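Long-range contacts in hypothetical conserved protein (Geobacillus kaustophilus, PDB 3VNP), which catalyses the reversible hydration of carbon dioxide to hydrogencarbonate as a homotrimeric, metal-dependent gamma-class carbonic anhydrase: residues I13-F18 with I31-S36; R44-P49 with I63-P68; A95-G100 with A107-G112. All coordinates share one frame; numbering follows the deposited sequence.

Overall arrangement
All three contacts belong to one left-handed parallel beta-helix, in which the chain climbs coil by coil through three sheets. Contact 1 joins two successive coils at a corner near the N-terminus, contact 2 joins the following coils at another corner, and contact 3 spans the interior farther along, on the other side of the chain's centre from contact 1. Their centres lie 18 to 20 Å apart and none touches another. Contact 2 supplies His-65 to the magnesium ion, which His-87 of the same chain and His-82 of a second subunit also bind. The other two stay clear of it: the side chains of Ser-36 and Ile-97 are each about 12 Å from a bound magnesium ion.

Contact 1 (I13-F18 with I31-S36); sequences IAASAF and IGEETS
Ile-13 and Ile-31 run alongside each other in the same direction, one coil of the left-handed beta-helix above the other, with CD1 of Ile-13 3.5 Å from CD1 of Ile-31. Both carry CG1 beside the backbone N, but the outer bond differs: it is folded in Ile-13 (chi2 -51°) and extended in Ile-31 (chi2 165°), and the two methyls converge. Next to them N of Ala-14 donates to O of Ile-31 at 3.1 Å. Beyond the isoleucines the chains round a corner, and the methyl of Ala-14 rests against the turn, its CB 3.4 Å from O of Gly-32. From this type II turn, 32-35, the Glu-33 side chain brings its carboxylate to the 14-16 corner, where OE2 accepts from N of Ser-16 at 3.1 Å, met on the anti side and out of the carboxylate plane. After the turn the strands pair again: N of Phe-18 donates to O of Thr-35 at 3.1 Å. The Phe-18 ring, with CG anti to the backbone N (chi1 167°), meets Ser-36 edge-on, CB of Ser-36 lying near the ring plane 3.8 Å from CD2 of Phe-18. The two segments thus link strand 12-13 to 29-31 in one sheet and 18-19 to 36-37 in the next. Trp-38 packs edge-to-face with Phe-18, and helix 146-170 contributes Tyr-166, Lys-167 and Gln-170 against the same side chain.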
loop_
_atom_site.group_PDB
_atom_site.type_symbol
_atom_site.label_atom_id
_atom_site.label_comp_id
_atom_site.label_asym_id
_atom_site.label_seq_id
_atom_site.Cartn_x
_atom_site.Cartn_y
_atom_site.Cartn_z
ATOM N N ILE A 13 16.250 -13.092 -13.364
ATOM C CA ILE A 13 15.260 -12.388 -14.179
ATOM C C ILE A 13 15.434 -12.612 -15.680
ATOM O O ILE A 13 16.531 -12.458 -16.206
ATOM C CB ILE A 13 15.335 -10.858 -13.934
ATOM C CG1 ILE A 13 15.544 -10.567 -12.443
ATOM C CG2 ILE A 13 14.079 -10.186 -14.454
ATOM C CD1 ILE A 13 14.577 -11.253 -11.526
ATOM N N ALA A 14 14.352 -12.958 -16.371
ATOM C CA ALA A 14 14.419 -13.165 -17.815
ATOM C C ALA A 14 14.850 -11.851 -18.470
ATOM O O ALA A 14 14.678 -10.782 -17.891
ATOM C CB ALA A 14 13.067 -13.594 -18.344
ATOM N N ALA A 15 15.399 -11.922 -19.675
ATOM C CA ALA A 15 15.861 -10.715 -20.360
ATOM C C ALA A 15 14.746 -9.792 -20.860
ATOM O O ALA A 15 14.909 -8.569 -20.868
ATOM C CB ALA A 15 16.787 -11.094 -21.524
ATOM N N SER A 16 13.620 -10.371 -21.272
ATOM C CA SER A 16 12.501 -9.578 -21.775
ATOM C C SER A 16 11.621 -9.026 -20.655
ATOM O O SER A 16 10.627 -8.345 -20.918
ATOM C CB SER A 16 11.634 -10.416 -22.716
ATOM O OG SER A 16 10.932 -11.408 -21.994
ATOM N N ALA A 17 11.983 -9.319 -19.409
ATOM C CA ALA A 17 11.202 -8.841 -18.272
ATOM C C ALA A 17 11.392 -7.346 -18.000
ATOM O O ALA A 17 12.480 -6.793 -18.189
ATOM C CB ALA A 17 11.556 -9.643 -17.024
ATOM N N PHE A 18 10.312 -6.700 -17.567
ATOM C CA PHE A 18 10.326 -5.281 -17.233
ATOM C C PHE A 18 10.269 -5.091 -15.715
ATOM O O PHE A 18 9.290 -5.477 -15.062
ATOM C CB PHE A 18 9.135 -4.563 -17.879
ATOM C CG PHE A 18 8.903 -3.166 -17.348
ATOM C CD1 PHE A 18 9.924 -2.223 -17.352
ATOM C CD2 PHE A 18 7.658 -2.790 -16.862
ATOM C CE1 PHE A 18 9.708 -0.922 -16.880
ATOM C CE2 PHE A 18 7.435 -1.493 -16.391
ATOM C CZ PHE A 18 8.466 -0.558 -16.401
ATOM N N ILE A 31 11.881 -14.875 -12.205
ATOM C CA ILE A 31 10.883 -14.161 -12.993
ATOM C C ILE A 31 10.956 -14.530 -14.477
ATOM O O ILE A 31 12.020 -14.464 -15.097
ATOM C CB ILE A 31 11.037 -12.632 -12.805
ATOM C CG1 ILE A 31 10.688 -12.263 -11.357
ATOM C CG2 ILE A 31 10.129 -11.885 -13.767
ATOM C CD1 ILE A 31 11.142 -10.878 -10.937
ATOM N N GLY A 32 9.804 -14.904 -15.030
ATOM C CA GLY A 32 9.711 -15.317 -16.420
ATOM C C GLY A 32 9.767 -14.249 -17.492
ATOM O O GLY A 32 9.878 -13.054 -17.215
ATOM N N GLU A 33 9.673 -14.708 -18.735
ATOM C CA GLU A 33 9.729 -13.859 -19.921
ATOM C C GLU A 33 8.469 -13.005 -20.093
ATOM O O GLU A 33 7.351 -13.441 -19.806
ATOM C CB GLU A 33 9.928 -14.747 -21.161
ATOM C CG GLU A 33 10.891 -14.220 -22.237
ATOM C CD GLU A 33 12.368 -14.349 -21.859
ATOM O OE1 GLU A 33 12.800 -15.453 -21.456
ATOM O OE2 GLU A 33 13.103 -13.345 -21.981
ATOM N N GLU A 34 8.665 -11.777 -20.561
ATOM C CA GLU A 34 7.567 -10.849 -20.802
ATOM C C GLU A 34 6.732 -10.425 -19.587
ATOM O O GLU A 34 5.721 -9.741 -19.746
ATOM C CB GLU A 34 6.639 -11.412 -21.888
ATOM C CG GLU A 34 7.250 -11.404 -23.286
ATOM C CD GLU A 34 6.334 -12.009 -24.337
ATOM O OE1 GLU A 34 6.031 -13.217 -24.240
ATOM O OE2 GLU A 34 5.916 -11.279 -25.261
ATOM N N THR A 35 7.128 -10.813 -18.378
ATOM C CA THR A 35 6.344 -10.395 -17.226
ATOM C C THR A 35 6.804 -9.001 -16.793
ATOM O O THR A 35 7.962 -8.622 -16.990
ATOM C CB THR A 35 6.458 -11.384 -16.039
ATOM O OG1 THR A 35 7.665 -11.145 -15.310
ATOM C CG2 THR A 35 6.447 -12.803 -16.540
ATOM N N SER A 36 5.885 -8.232 -16.224
ATOM C CA SER A 36 6.200 -6.881 -15.789
ATOM C C SER A 36 5.927 -6.682 -14.307
ATOM O O SER A 36 4.847 -6.999 -13.819
ATOM C CB SER A 36 5.392 -5.879 -16.610
ATOM O OG SER A 36 4.059 -6.324 -16.762
#

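Contact 2 (R44-P49 with I63-P68); sequences RGDVAP and ILHQSP. With MG (magnesium ion), chain E.
Asp-46 and His-65 are joined by a nearly straight hydrogen bond, NE2 of His-65 to OD2 of Asp-46 at 2.8 Å, at a corner of the left-handed beta-helix where this gamma-class enzyme builds its metal site. The bond lies in the imidazole plane and uses the syn lone pair of OD2, with carboxylate and ring 80° apart. The other oxygen, OD1 of Asp-46, forms a salt bridge with NH1 of Arg-44 at 2.7 Å. On the far side of the ring, ND1 of His-65 binds the magnesium ion at 2.3 Å; a water, His-87 of the same chain and, from a second subunit, His-82 also bind it. NH2 of Arg-44 sits above one ring face and reaches Asp-60 of that second subunit. Gln-66, its chain bent at chi2 (75°), ties down the turn beside the site. Its NE2 donates to O of Arg-44 at 2.7 Å, while OE1 of Gln-66 accepts from N of Ala-48 at 3.0 Å and, nearly in line with its own C=O bond, from N of Val-47. An alanine here would probably leave those two amides and the Arg-44 carbonyl without these partners and the turn freer to shift. Val-47 spreads its methyls over the end of strand 63-65 and the loop after it: CG1 lies 3.8 Å from CD of Pro-68, and CG2 of Val-47 comes within 3.3 Å of NE2 of His-65.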
loop_
_atom_site.group_PDB
_atom_site.type_symbol
_atom_site.label_atom_id
_atom_site.label_comp_id
_atom_site.label_asym_id
_atom_site.label_seq_id
_atom_site.Cartn_x
_atom_site.Cartn_y
_atom_site.Cartn_z
ATOM N N ARG A 44 10.505 -9.874 -1.744
ATOM C CA ARG A 44 11.578 -10.398 -0.904
ATOM C C ARG A 44 11.565 -11.927 -0.829
ATOM O O ARG A 44 10.671 -12.518 -0.233
ATOM C CB ARG A 44 11.498 -9.811 0.520
ATOM C CG ARG A 44 12.063 -8.403 0.655
ATOM C CD ARG A 44 12.489 -8.088 2.086
ATOM N NE ARG A 44 11.347 -7.966 2.984
ATOM C CZ ARG A 44 11.184 -8.684 4.091
ATOM N NH1 ARG A 44 12.096 -9.582 4.443
ATOM N NH2 ARG A 44 10.107 -8.512 4.846
ATOM N N GLY A 45 12.563 -12.562 -1.435
ATOM C CA GLY A 45 12.632 -14.015 -1.408
ATOM C C GLY A 45 13.626 -14.482 -0.370
ATOM O O GLY A 45 14.628 -15.120 -0.682
ATOM N N ASP A 46 13.350 -14.173 0.884
ATOM C CA ASP A 46 14.283 -14.552 1.923
ATOM C C ASP A 46 13.725 -15.527 2.951
ATOM O O ASP A 46 14.375 -15.802 3.955
ATOM C CB ASP A 46 14.827 -13.283 2.592
ATOM C CG ASP A 46 13.722 -12.376 3.093
ATOM O OD1 ASP A 46 13.968 -11.162 3.249
ATOM O OD2 ASP A 46 12.605 -12.883 3.335
ATOM N N VAL A 47 12.528 -16.053 2.698
ATOM C CA VAL A 47 11.917 -17.039 3.593
ATOM C C VAL A 47 11.710 -18.374 2.865
ATOM O O VAL A 47 12.038 -19.432 3.403
ATOM C CB VAL A 47 10.564 -16.550 4.164
ATOM C CG1 VAL A 47 9.982 -17.600 5.096
ATOM C CG2 VAL A 47 10.764 -15.248 4.916
ATOM N N ALA A 48 11.164 -18.319 1.653
ATOM C CA ALA A 48 10.942 -19.526 0.859
ATOM C C ALA A 48 11.006 -19.179 -0.622
ATOM O O ALA A 48 10.994 -18.012 -0.994
ATOM C CB ALA A 48 9.589 -20.154 1.198
ATOM N N PRO A 49 11.082 -20.196 -1.487
ATOM C CA PRO A 49 11.151 -20.006 -2.938
ATOM C C PRO A 49 10.005 -19.185 -3.522
ATOM O O PRO A 49 8.857 -19.320 -3.108
ATOM C CB PRO A 49 11.141 -21.438 -3.466
ATOM C CG PRO A 49 11.847 -22.189 -2.376
ATOM C CD PRO A 49 11.212 -21.623 -1.141
ATOM N N ILE A 63 3.231 -6.346 -2.577
ATOM C CA ILE A 63 4.202 -6.952 -1.688
ATOM C C ILE A 63 4.139 -8.467 -1.841
ATOM O O ILE A 63 3.087 -9.084 -1.635
ATOM C CB ILE A 63 3.925 -6.607 -0.209
ATOM C CG1 ILE A 63 3.657 -5.109 -0.049
ATOM C CG2 ILE A 63 5.115 -7.028 0.645
ATOM C CD1 ILE A 63 4.789 -4.220 -0.540
ATOM N N LEU A 64 5.266 -9.061 -2.219
ATOM C CA LEU A 64 5.352 -10.507 -2.366
ATOM C C LEU A 64 6.346 -11.045 -1.346
ATOM O O LEU A 64 7.501 -10.623 -1.314
ATOM C CB LEU A 64 5.778 -10.882 -3.790
ATOM C CG LEU A 64 4.610 -10.980 -4.789
ATOM C CD1 LEU A 64 3.854 -9.652 -4.840
ATOM C CD2 LEU A 64 5.129 -11.361 -6.173
ATOM N N HIS A 65 5.883 -11.952 -0.490
ATOM C CA HIS A 65 6.744 -12.549 0.522
ATOM C C HIS A 65 6.293 -13.982 0.823
ATOM O O HIS A 65 5.355 -14.493 0.213
ATOM C CB HIS A 65 6.723 -11.715 1.810
ATOM C CG HIS A 65 7.912 -11.941 2.694
ATOM N ND1 HIS A 65 7.850 -11.839 4.067
ATOM C CD2 HIS A 65 9.194 -12.259 2.402
ATOM C CE1 HIS A 65 9.041 -12.086 4.582
ATOM N NE2 HIS A 65 9.875 -12.344 3.593
ATOM N N GLN A 66 6.959 -14.632 1.770
ATOM C CA GLN A 66 6.606 -16.000 2.102
ATOM C C GLN A 66 6.734 -16.306 3.588
ATOM O O GLN A 66 7.406 -15.590 4.335
ATOM C CB GLN A 66 7.501 -16.995 1.338
ATOM C CG GLN A 66 7.980 -16.562 -0.042
ATOM C CD GLN A 66 9.081 -15.524 0.034
ATOM O OE1 GLN A 66 9.981 -15.626 0.865
ATOM N NE2 GLN A 66 9.027 -14.527 -0.839
ATOM N N SER A 67 6.056 -17.375 3.996
ATOM C CA SER A 67 6.123 -17.885 5.360
ATOM C C SER A 67 6.997 -19.148 5.176
ATOM O O SER A 67 7.084 -19.695 4.063
ATOM C CB SER A 67 4.722 -18.233 5.888
ATOM O OG SER A 67 4.053 -19.157 5.050
ATOM N N PRO A 68 7.656 -19.621 6.246
ATOM C CA PRO A 68 8.512 -20.805 6.137
ATOM C C PRO A 68 7.908 -22.021 5.430
ATOM O O PRO A 68 6.740 -22.352 5.626
ATOM C CB PRO A 68 8.869 -21.106 7.595
ATOM C CG PRO A 68 8.848 -19.766 8.229
ATOM C CD PRO A 68 7.594 -19.153 7.641
HETATM MG MG MG E . 6.086 -11.719 5.591
HETATM O O HOH W 1 7.073 -11.751 7.816
#

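Contact 3 (A95-G100 with A107-G112); sequences ALIGMG and AEIGEG
Ile-109 meets Ala-95 and Ile-97 inside the left-handed parallel beta-helix, in a van der Waals contact that is mostly apolar, with no hydrogen bond between the two segments. Strand 108-109 belongs to one sheet of the three-sided coil and strand 96-97 to another, and their side chains meet across the interior rather than along a shared sheet edge. Ile-97 and Ile-109 hold the aliphatic position of their hexapeptide repeats, the one that fills the core, while Ala-95 holds the small position two residues before Ile-97. Ile-109 points toward the opposing segment and divides its work between two branches. With CG1 beside the backbone N and the outer bond extended (chi2 172°), its CD1 reaches forward to Ile-97, while CG2, anti to the backbone N, turns to the methyl of Ala-95, 3.9 Å from CG2 to CB. Ile-97 bends its own chain at chi2 (-62°) and crosses Ile-109 at a slant, tip to tip, with CD1 of Ile-97 3.4 Å from CD1 of Ile-109. Around this pair Ile-103 and Ile-115 add their own side chains, and each touches both Ile-97 and Ile-109. Next comes Gly-110, which takes part through its backbone: the carbonyl oxygen lies 3.7 Å from CB of Ala-95. The chain then rounds the corner to Gly-112, whose positive phi (67°) favours glycine. Beyond that corner the next strand, 114-115, runs beside 96-97, and Leu-96 bonds through its backbone to Ala-113 and Ile-115. At the corner itself the backbones draw together, almost one full coil apart in the sequence, with CA of Gly-112 4.1 Å from CA of Ala-95.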
loop_
_atom_site.group_PDB
_atom_site.type_symbol
_atom_site.label_atom_id
_atom_site.label_comp_id
_atom_site.label_asym_id
_atom_site.label_seq_id
_atom_site.Cartn_x
_atom_site.Cartn_y
_atom_site.Cartn_z
ATOM N N ALA A 95 -5.206 -16.594 -13.696
ATOM C CA ALA A 95 -6.088 -16.072 -12.663
ATOM C C ALA A 95 -5.865 -14.565 -12.572
ATOM O O ALA A 95 -4.843 -14.054 -13.022
ATOM C CB ALA A 95 -5.790 -16.736 -11.326
ATOM N N LEU A 96 -6.832 -13.849 -12.010
ATOM C CA LEU A 96 -6.696 -12.409 -11.866
ATOM C C LEU A 96 -6.953 -11.998 -10.415
ATOM O O LEU A 96 -7.980 -12.348 -9.833
ATOM C CB LEU A 96 -7.664 -11.680 -12.811
ATOM C CG LEU A 96 -7.545 -10.151 -12.815
ATOM C CD1 LEU A 96 -8.114 -9.571 -14.097
ATOM C CD2 LEU A 96 -8.258 -9.593 -11.595
ATOM N N ILE A 97 -6.012 -11.260 -9.833
ATOM C CA ILE A 97 -6.150 -10.808 -8.452
ATOM C C ILE A 97 -6.505 -9.324 -8.408
ATOM O O ILE A 97 -5.693 -8.472 -8.758
ATOM C CB ILE A 97 -4.843 -11.043 -7.663
ATOM C CG1 ILE A 97 -4.345 -12.481 -7.894
ATOM C CG2 ILE A 97 -5.076 -10.781 -6.171
ATOM C CD1 ILE A 97 -5.287 -13.588 -7.426
ATOM N N GLY A 98 -7.727 -9.022 -7.979
ATOM C CA GLY A 98 -8.169 -7.638 -7.911
ATOM C C GLY A 98 -7.321 -6.751 -7.013
ATOM O O GLY A 98 -6.868 -7.172 -5.949
ATOM N N MET A 99 -7.111 -5.514 -7.450
ATOM C CA MET A 99 -6.321 -4.540 -6.704
ATOM C C MET A 99 -6.759 -4.456 -5.235
ATOM O O MET A 99 -7.945 -4.599 -4.921
ATOM C CB MET A 99 -6.457 -3.164 -7.361
ATOM C CG MET A 99 -7.874 -2.601 -7.308
ATOM S SD MET A 99 -8.113 -1.115 -8.315
ATOM C CE MET A 99 -8.593 -1.873 -9.879
ATOM N N GLY A 100 -5.796 -4.240 -4.340
ATOM C CA GLY A 100 -6.106 -4.119 -2.925
ATOM C C GLY A 100 -6.445 -5.395 -2.178
ATOM O O GLY A 100 -6.843 -5.350 -1.012
ATOM N N ALA A 107 -2.960 -20.463 0.438
ATOM C CA ALA A 107 -4.229 -20.254 -0.233
ATOM C C ALA A 107 -3.961 -20.522 -1.706
ATOM O O ALA A 107 -3.035 -19.960 -2.280
ATOM C CB ALA A 107 -4.701 -18.823 -0.043
ATOM N N GLU A 108 -4.752 -21.395 -2.318
ATOM C CA GLU A 108 -4.558 -21.693 -3.731
ATOM C C GLU A 108 -5.680 -21.106 -4.573
ATOM O O GLU A 108 -6.859 -21.372 -4.348
ATOM C CB GLU A 108 -4.462 -23.201 -3.948
ATOM C CG GLU A 108 -4.443 -23.631 -5.408
ATOM C CD GLU A 108 -4.032 -25.083 -5.568
ATOM O OE1 GLU A 108 -4.373 -25.893 -4.679
ATOM O OE2 GLU A 108 -3.379 -25.414 -6.580
ATOM N N ILE A 109 -5.296 -20.294 -5.546
ATOM C CA ILE A 109 -6.261 -19.653 -6.416
ATOM C C ILE A 109 -6.284 -20.338 -7.771
ATOM O O ILE A 109 -5.365 -20.202 -8.577
ATOM C CB ILE A 109 -5.941 -18.149 -6.550
ATOM C CG1 ILE A 109 -6.161 -17.480 -5.189
ATOM C CG2 ILE A 109 -6.813 -17.505 -7.616
ATOM C CD1 ILE A 109 -5.704 -16.063 -5.131
ATOM N N GLY A 110 -7.364 -21.081 -7.992
ATOM C CA GLY A 110 -7.556 -21.832 -9.213
ATOM C C GLY A 110 -7.377 -21.110 -10.524
ATOM O O GLY A 110 -7.596 -19.909 -10.648
ATOM N N GLU A 111 -6.971 -21.887 -11.515
ATOM C CA GLU A 111 -6.747 -21.413 -12.868
ATOM C C GLU A 111 -7.931 -20.589 -13.391
ATOM O O GLU A 111 -9.088 -20.989 -13.252
ATOM C CB GLU A 111 -6.522 -22.634 -13.758
ATOM C CG GLU A 111 -6.315 -22.358 -15.224
ATOM C CD GLU A 111 -6.318 -23.643 -16.033
ATOM O OE1 GLU A 111 -5.569 -24.580 -15.666
ATOM O OE2 GLU A 111 -7.069 -23.716 -17.031
ATOM N N GLY A 112 -7.632 -19.438 -13.984
ATOM C CA GLY A 112 -8.670 -18.587 -14.544
ATOM C C GLY A 112 -9.632 -17.932 -13.568
ATOM O O GLY A 112 -10.628 -17.332 -13.988
#